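Local coordinates for hypothetical protein (Parabacteroides merdae, PDB 4OO3) that is of unknown function but probably acts as an NAD(P)-dependent oxidoreductase, with a Rossmann-fold nucleotide-binding domain joined to a C-terminal sheet domain, at residues 10-15 and 32-37; 180-185 and 295-300. All coordinates share one frame; numbering follows the deposited sequence.

Contact 1 of 2, residues 10-15 and 32-37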
ATOM      1  N   GLY A  10      13.943  23.990  -0.091  1.00 43.90           N
ATOM      2  CA  GLY A  10      13.286  24.392  -1.337  1.00 41.92           C
ATOM      3  C   GLY A  10      13.821  23.750  -2.610  1.00 42.29           C
ATOM      4  O   GLY A  10      13.417  24.136  -3.710  1.00 41.43           O
ATOM      5  N   GLU A  11      14.714  22.767  -2.472  1.00 41.40           N
ATOM      6  CA  GLU A  11      15.337  22.106  -3.627  1.00 40.31           C
ATOM      7  C   GLU A  11      14.359  21.192  -4.374  1.00 37.46           C
ATOM      8  O   GLU A  11      14.432  21.061  -5.594  1.00 34.70           O
ATOM      9  CB  GLU A  11      16.574  21.307  -3.194  1.00 42.13           C
ATOM     10  CG  GLU A  11      16.271  20.038  -2.403  1.00 43.50           C
ATOM     11  CD  GLU A  11      17.516  19.262  -2.012  1.00 45.26           C
ATOM     12  OE1 GLU A  11      18.633  19.739  -2.279  1.00 46.37           O
ATOM     13  OE2 GLU A  11      17.380  18.161  -1.433  1.00 50.00           O
ATOM     14  N   VAL A  12      13.458  20.555  -3.633  1.00 35.68           N
ATOM     15  CA  VAL A  12      12.447  19.684  -4.228  1.00 34.34           C
ATOM     16  C   VAL A  12      11.272  20.539  -4.671  1.00 34.80           C
ATOM     17  O   VAL A  12      10.717  21.297  -3.874  1.00 35.97           O
ATOM     18  CB  VAL A  12      11.972  18.609  -3.230  1.00 33.95           C
ATOM     19  CG1 VAL A  12      10.732  17.884  -3.744  1.00 31.97           C
ATOM     20  CG2 VAL A  12      13.098  17.626  -2.946  1.00 32.69           C
ATOM     21  N   LYS A  13      10.904  20.414  -5.944  1.00 34.39           N
ATOM     22  CA  LYS A  13       9.823  21.199  -6.530  1.00 34.47           C
ATOM     23  C   LYS A  13       8.729  20.272  -7.016  1.00 32.17           C
ATOM     24  O   LYS A  13       8.889  19.611  -8.041  1.00 32.98           O
ATOM     25  CB  LYS A  13      10.334  22.031  -7.706  1.00 37.37           C
ATOM     26  CG  LYS A  13      10.960  23.357  -7.315  1.00 42.74           C
ATOM     27  CD  LYS A  13      12.441  23.413  -7.618  1.00 48.40           C
ATOM     28  CE  LYS A  13      13.006  24.778  -7.259  1.00 54.58           C
ATOM     29  NZ  LYS A  13      14.210  25.098  -8.069  1.00 58.81           N
ATOM     30  N   LEU A  14       7.609  20.252  -6.303  1.00 31.00           N
ATOM     31  CA  LEU A  14       6.543  19.281  -6.557  1.00 31.16           C
ATOM     32  C   LEU A  14       5.643  19.630  -7.738  1.00 31.36           C
ATOM     33  O   LEU A  14       5.243  20.772  -7.918  1.00 34.42           O
ATOM     34  CB  LEU A  14       5.645  19.112  -5.324  1.00 30.50           C
ATOM     35  CG  LEU A  14       6.253  18.603  -4.022  1.00 30.29           C
ATOM     36  CD1 LEU A  14       5.143  18.384  -2.999  1.00 29.93           C
ATOM     37  CD2 LEU A  14       7.053  17.332  -4.251  1.00 29.56           C
ATOM     38  N   ILE A  15       5.329  18.611  -8.527  1.00 32.16           N
ATOM     39  CA  ILE A  15       4.277  18.674  -9.522  1.00 31.58           C
ATOM     40  C   ILE A  15       3.207  17.698  -9.081  1.00 30.20           C
ATOM     41  O   ILE A  15       3.506  16.561  -8.772  1.00 31.30           O
ATOM     42  CB  ILE A  15       4.764  18.210 -10.902  1.00 31.58           C
ATOM     43  CG1 ILE A  15       5.930  19.076 -11.385  1.00 32.46           C
ATOM     44  CG2 ILE A  15       3.610  18.233 -11.893  1.00 31.87           C
ATOM     45  CD1 ILE A  15       6.659  18.506 -12.584  1.00 34.14           C
ATOM     46  N   TYR A  32       8.001  19.831   4.823  1.00 43.34           N
ATOM     47  CA  TYR A  32       9.402  19.387   4.774  1.00 41.51           C
ATOM     48  C   TYR A  32      10.268  20.530   4.220  1.00 41.95           C
ATOM     49  O   TYR A  32       9.948  21.089   3.171  1.00 41.87           O
ATOM     50  CB  TYR A  32       9.543  18.123   3.915  1.00 41.78           C
ATOM     51  CG  TYR A  32       8.565  17.026   4.279  1.00 39.31           C
ATOM     52  CD1 TYR A  32       8.812  16.175   5.355  1.00 42.13           C
ATOM     53  CD2 TYR A  32       7.385  16.850   3.560  1.00 39.66           C
ATOM     54  CE1 TYR A  32       7.918  15.172   5.702  1.00 40.41           C
ATOM     55  CE2 TYR A  32       6.484  15.851   3.896  1.00 39.56           C
ATOM     56  CZ  TYR A  32       6.757  15.010   4.967  1.00 42.08           C
ATOM     57  OH  TYR A  32       5.861  14.026   5.319  1.00 41.20           O
ATOM     58  N   PRO A  33      11.351  20.902   4.934  1.00 40.76           N
ATOM     59  CA  PRO A  33      12.182  22.022   4.487  1.00 42.01           C
ATOM     60  C   PRO A  33      12.707  21.872   3.060  1.00 40.95           C
ATOM     61  O   PRO A  33      12.853  22.872   2.356  1.00 43.99           O
ATOM     62  CB  PRO A  33      13.356  22.019   5.479  1.00 44.93           C
ATOM     63  CG  PRO A  33      12.858  21.305   6.679  1.00 45.11           C
ATOM     64  CD  PRO A  33      11.866  20.294   6.175  1.00 42.47           C
ATOM     65  N   GLN A  34      12.994  20.637   2.649  1.00 40.38           N
ATOM     66  CA  GLN A  34      13.418  20.334   1.278  1.00 39.10           C
ATOM     67  C   GLN A  34      12.419  20.785   0.228  1.00 37.34           C
ATOM     68  O   GLN A  34      12.800  21.074  -0.903  1.00 36.94           O
ATOM     69  CB  GLN A  34      13.611  18.828   1.089  1.00 41.24           C
ATOM     70  CG  GLN A  34      15.004  18.310   1.370  1.00 44.68           C
ATOM     71  CD  GLN A  34      15.052  16.800   1.268  1.00 46.00           C
ATOM     72  OE1 GLN A  34      14.408  16.110   2.053  1.00 50.89           O
ATOM     73  NE2 GLN A  34      15.800  16.279   0.297  1.00 43.70           N
ATOM     74  N   VAL A  35      11.138  20.805   0.582  1.00 36.64           N
ATOM     75  CA  VAL A  35      10.096  21.019  -0.411  1.00 37.34           C
ATOM     76  C   VAL A  35       9.707  22.490  -0.534  1.00 36.96           C
ATOM     77  O   VAL A  35       9.248  23.119   0.430  1.00 39.33           O
ATOM     78  CB  VAL A  35       8.855  20.154  -0.132  1.00 35.13           C
ATOM     79  CG1 VAL A  35       7.839  20.327  -1.248  1.00 35.98           C
ATOM     80  CG2 VAL A  35       9.258  18.690  -0.026  1.00 35.66           C
ATOM     81  N   SER A  36       9.904  23.021  -1.736  1.00 35.46           N
ATOM     82  CA  SER A  36       9.554  24.402  -2.052  1.00 35.16           C
ATOM     83  C   SER A  36       8.065  24.601  -1.842  1.00 34.75           C
ATOM     84  O   SER A  36       7.267  23.716  -2.154  1.00 32.39           O
ATOM     85  CB  SER A  36       9.935  24.723  -3.500  1.00 34.29           C
ATOM     86  OG  SER A  36       9.098  25.716  -4.049  1.00 32.99           O
ATOM     87  N   LYS A  37       7.697  25.764  -1.309  1.00 36.56           N
ATOM     88  CA  LYS A  37       6.290  26.078  -1.056  1.00 37.39           C
ATOM     89  C   LYS A  37       5.458  26.199  -2.328  1.00 34.98           C
ATOM     90  O   LYS A  37       4.244  26.014  -2.278  1.00 33.16           O
ATOM     91  CB  LYS A  37       6.158  27.354  -0.236  1.00 41.60           C
ATOM     92  CG  LYS A  37       6.128  27.118   1.261  1.00 47.12           C
ATOM     93  CD  LYS A  37       7.450  26.619   1.813  1.00 51.20           C
ATOM     94  CE  LYS A  37       7.328  26.403   3.311  1.00 56.57           C
ATOM     95  NZ  LYS A  37       8.643  26.203   3.965  1.00 65.30           N
TER
HETATM   96  O   HOH W   1       7.248  22.408  -4.419  1.00 34.31           O
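Val12 and Val35 pair their backbones at a single beta bridge, and the tight half of the contact is built around it. Ser36 N donates to Val12 O at 2.9 Å, while Val12 N donates to Gln34 O, also at 2.9 Å. Val35 ends a type I turn that begins at Tyr32, and its branched side chain serves two neighbours: CG2 lies 4.1 Å from Val12 CG1, and CG1, anti to the backbone N (chi1 -176°), packs 3.6 Å from Leu14 CG, the two side chains crossing at about a right angle. Beta-branched valines suit this extended, buried backbone. Gly10 closes the tight part, its CA 3.8 Å from Ser36 CA and its N bonded to Pro33 O; the positive phi (73°) favours glycine.

Glu11 and Gln34 run side by side, pointing the same way. Gln34 NE2 reaches Glu11 OE2 at 3.0 Å in an almost straight bond lying in the amide plane, although carboxylate and amide are turned 57° apart. Glu11 OE2 also accepts from Gly7 N, and Gln34 NE2 also donates to Leu407 O.

The looser side holds exposed Lys13, which offers little more than CG to Ser36 CB. Past the bridge the backbones are joined by a water, which accepts from Leu14 N and donates to Ser36 O.

The pairing lies at the entrance to two adjacent parallel strands of the Rossmann sheet, 14-17 and 38-43. Asn90, just before strand 91-94, bonds Lys13, while Leu407 and Leu410 of helix 395-412 pack on Val12.

Contact 2 of 2, residues 180-185 and 295-300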
ATOM      1  N   GLU A 180      -1.709 -26.032   2.111  1.00 57.52           N
ATOM      2  CA  GLU A 180      -1.545 -25.305   3.373  1.00 56.44           C
ATOM      3  C   GLU A 180      -0.364 -24.318   3.314  1.00 48.79           C
ATOM      4  O   GLU A 180       0.769 -24.653   3.672  1.00 48.76           O
ATOM      5  CB  GLU A 180      -1.404 -26.281   4.540  1.00 61.04           C
ATOM      6  CG  GLU A 180      -1.922 -25.708   5.846  1.00 70.88           C
ATOM      7  CD  GLU A 180      -1.953 -26.732   6.959  1.00 85.45           C
ATOM      8  OE1 GLU A 180      -0.913 -26.913   7.631  1.00 91.48           O
ATOM      9  OE2 GLU A 180      -3.022 -27.347   7.163  1.00 85.06           O
ATOM     10  N   PRO A 181      -0.630 -23.092   2.843  1.00 42.30           N
ATOM     11  CA  PRO A 181       0.410 -22.072   2.710  1.00 40.20           C
ATOM     12  C   PRO A 181       1.104 -21.747   4.023  1.00 38.13           C
ATOM     13  O   PRO A 181       0.481 -21.804   5.077  1.00 36.16           O
ATOM     14  CB  PRO A 181      -0.360 -20.852   2.213  1.00 39.88           C
ATOM     15  CG  PRO A 181      -1.545 -21.415   1.512  1.00 40.94           C
ATOM     16  CD  PRO A 181      -1.917 -22.640   2.288  1.00 41.77           C
ATOM     17  N   ALA A 182       2.389 -21.412   3.941  1.00 38.16           N
ATOM     18  CA  ALA A 182       3.194 -21.058   5.111  1.00 37.46           C
ATOM     19  C   ALA A 182       3.027 -19.587   5.483  1.00 35.59           C
ATOM     20  O   ALA A 182       3.335 -19.186   6.602  1.00 32.81           O
ATOM     21  CB  ALA A 182       4.665 -21.371   4.858  1.00 38.30           C
ATOM     22  N   ILE A 183       2.563 -18.780   4.532  1.00 36.03           N
ATOM     23  CA  ILE A 183       2.301 -17.370   4.777  1.00 36.17           C
ATOM     24  C   ILE A 183       0.900 -17.089   4.252  1.00 37.46           C
ATOM     25  O   ILE A 183       0.564 -17.485   3.139  1.00 37.92           O
ATOM     26  CB  ILE A 183       3.365 -16.459   4.120  1.00 35.62           C
ATOM     27  CG1 ILE A 183       4.765 -16.825   4.632  1.00 36.72           C
ATOM     28  CG2 ILE A 183       3.074 -14.998   4.421  1.00 33.42           C
ATOM     29  CD1 ILE A 183       5.899 -16.051   3.989  1.00 36.80           C
ATOM     30  N   VAL A 184       0.078 -16.444   5.083  1.00 37.61           N
ATOM     31  CA  VAL A 184      -1.324 -16.182   4.767  1.00 33.77           C
ATOM     32  C   VAL A 184      -1.691 -14.783   5.260  1.00 33.79           C
ATOM     33  O   VAL A 184      -1.488 -14.493   6.430  1.00 32.26           O
ATOM     34  CB  VAL A 184      -2.247 -17.212   5.453  1.00 34.65           C
ATOM     35  CG1 VAL A 184      -3.711 -16.888   5.184  1.00 34.76           C
ATOM     36  CG2 VAL A 184      -1.925 -18.631   4.986  1.00 34.91           C
ATOM     37  N   LYS A 185      -2.219 -13.929   4.372  1.00 32.90           N
ATOM     38  CA  LYS A 185      -2.697 -12.573   4.730  1.00 33.16           C
ATOM     39  C   LYS A 185      -4.061 -12.271   4.111  1.00 34.76           C
ATOM     40  O   LYS A 185      -4.227 -12.311   2.891  1.00 34.45           O
ATOM     41  CB  LYS A 185      -1.707 -11.501   4.285  1.00 31.15           C
ATOM     42  CG  LYS A 185      -0.367 -11.631   4.974  1.00 33.58           C
ATOM     43  CD  LYS A 185       0.609 -10.536   4.582  1.00 32.88           C
ATOM     44  CE  LYS A 185       1.975 -10.818   5.186  1.00 32.56           C
ATOM     45  NZ  LYS A 185       1.974 -10.707   6.669  1.00 33.40           N
ATOM     46  N   LYS A 295      10.301 -18.033  -3.794  1.00 36.53           N
ATOM     47  CA  LYS A 295      11.497 -18.781  -3.411  1.00 38.37           C
ATOM     48  C   LYS A 295      11.141 -20.065  -2.672  1.00 38.75           C
ATOM     49  O   LYS A 295      11.698 -20.358  -1.614  1.00 39.34           O
ATOM     50  CB  LYS A 295      12.439 -17.918  -2.562  1.00 37.95           C
ATOM     51  CG  LYS A 295      12.710 -16.560  -3.182  1.00 41.30           C
ATOM     52  CD  LYS A 295      14.159 -16.131  -3.073  1.00 45.87           C
ATOM     53  CE  LYS A 295      14.518 -15.680  -1.673  1.00 47.05           C
ATOM     54  NZ  LYS A 295      15.923 -16.051  -1.353  1.00 49.79           N
ATOM     55  N   GLY A 296      10.197 -20.815  -3.234  1.00 38.68           N
ATOM     56  CA  GLY A 296       9.817 -22.124  -2.697  1.00 39.44           C
ATOM     57  C   GLY A 296       8.764 -22.077  -1.604  1.00 39.40           C
ATOM     58  O   GLY A 296       8.219 -23.116  -1.241  1.00 40.26           O
ATOM     59  N   VAL A 297       8.470 -20.881  -1.087  1.00 37.06           N
ATOM     60  CA  VAL A 297       7.526 -20.706   0.020  1.00 34.81           C
ATOM     61  C   VAL A 297       6.151 -20.355  -0.530  1.00 33.63           C
ATOM     62  O   VAL A 297       6.012 -19.378  -1.255  1.00 34.84           O
ATOM     63  CB  VAL A 297       7.981 -19.578   0.974  1.00 33.32           C
ATOM     64  CG1 VAL A 297       6.996 -19.415   2.126  1.00 32.07           C
ATOM     65  CG2 VAL A 297       9.377 -19.859   1.498  1.00 34.01           C
ATOM     66  N   THR A 298       5.138 -21.145  -0.182  1.00 34.35           N
ATOM     67  CA  THR A 298       3.778 -20.868  -0.622  1.00 35.66           C
ATOM     68  C   THR A 298       3.155 -19.762   0.239  1.00 35.57           C
ATOM     69  O   THR A 298       3.045 -19.896   1.460  1.00 33.42           O
ATOM     70  CB  THR A 298       2.887 -22.122  -0.565  1.00 37.49           C
ATOM     71  OG1 THR A 298       3.431 -23.145  -1.410  1.00 38.14           O
ATOM     72  CG2 THR A 298       1.480 -21.796  -1.032  1.00 38.29           C
ATOM     73  N   ALA A 299       2.768 -18.669  -0.414  1.00 35.26           N
ATOM     74  CA  ALA A 299       2.098 -17.562   0.237  1.00 34.19           C
ATOM     75  C   ALA A 299       0.676 -17.448  -0.296  1.00 33.95           C
ATOM     76  O   ALA A 299       0.401 -17.833  -1.430  1.00 35.46           O
ATOM     77  CB  ALA A 299       2.863 -16.271  -0.007  1.00 33.34           C
ATOM     78  N   LYS A 300      -0.223 -16.931   0.533  1.00 33.95           N
ATOM     79  CA  LYS A 300      -1.606 -16.691   0.130  1.00 36.88           C
ATOM     80  C   LYS A 300      -2.003 -15.293   0.575  1.00 35.61           C
ATOM     81  O   LYS A 300      -1.895 -14.965   1.753  1.00 35.86           O
ATOM     82  CB  LYS A 300      -2.532 -17.728   0.766  1.00 40.73           C
ATOM     83  CG  LYS A 300      -4.021 -17.367   0.793  1.00 45.32           C
ATOM     84  CD  LYS A 300      -4.872 -18.287  -0.069  1.00 48.92           C
ATOM     85  CE  LYS A 300      -6.363 -18.069   0.144  1.00 55.34           C
ATOM     86  NZ  LYS A 300      -6.789 -18.379   1.537  1.00 62.56           N
TER
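Thr298 O takes two donors: Ala182 N, just ahead of strand 183-190, at 3.0 Å and, in a weak bond, Ile183 N, its first residue, at 3.3 Å. Beyond them the pairing becomes regular and parallel. Ile183 O accepts from Lys300 N at 2.8 Å, and Lys300 O accepts from Lys185 N at the same distance. These carbonyls also receive CA-H contacts, from Ala299 CA and Val184 CA respectively. The backbone groups of Ala182 and Val184 that face the other way are taken up by Lys322 and Val320 of strand 316-322.

Pro181 brings no N-H to the pairing and instead offers its ring: CB lies 3.8 Å from Thr298 CG2, and CG meets Lys300 CB. A chi1 of -60° sets Thr298 OG1 anti to the carbonyl carbon and leaves CG2, anti to the backbone N, to touch the proline.

On the face of Ile183 and Ala299, away from Val184 and Lys300, small or branched apolar residues fit: Ile183 CB stands 4.2 Å from Ala299 CB, and Val227 of helix 220-231 covers both. At the start of the pairing Val297 CG1 meets Ile183 CD1 at 4.0 Å and Ala182 CB.

Buried Lys185 NZ forms a salt bridge with Glu230 of that helix, which would offset the cost of burying its charge. Backbone bonds thus fix the register, Ile183 and Ala299 pack against helix 220-231, and a carboxylate pairs the buried ammonium.

Both contacts rest on backbone hydrogen bonds between neighbouring segments, but they belong to different domains, with centres about 42 Å apart on opposite sides of the chain's centre. Contact 1 is partly buried and joins loop ends leading into two strands of the parallel Rossmann sheet, whereas contact 2 is buried and lies within the mixed sheet of the C-terminal domain, between two adjacent parallel strands. Their chemistry follows this placement. Near the surface, a single bridge is supplemented by a side-chain amide-carboxylate bond and a water; in the sheet, regular pairing and apolar contacts dominate. The segments of contact 1 are close in sequence, those of contact 2 far apart.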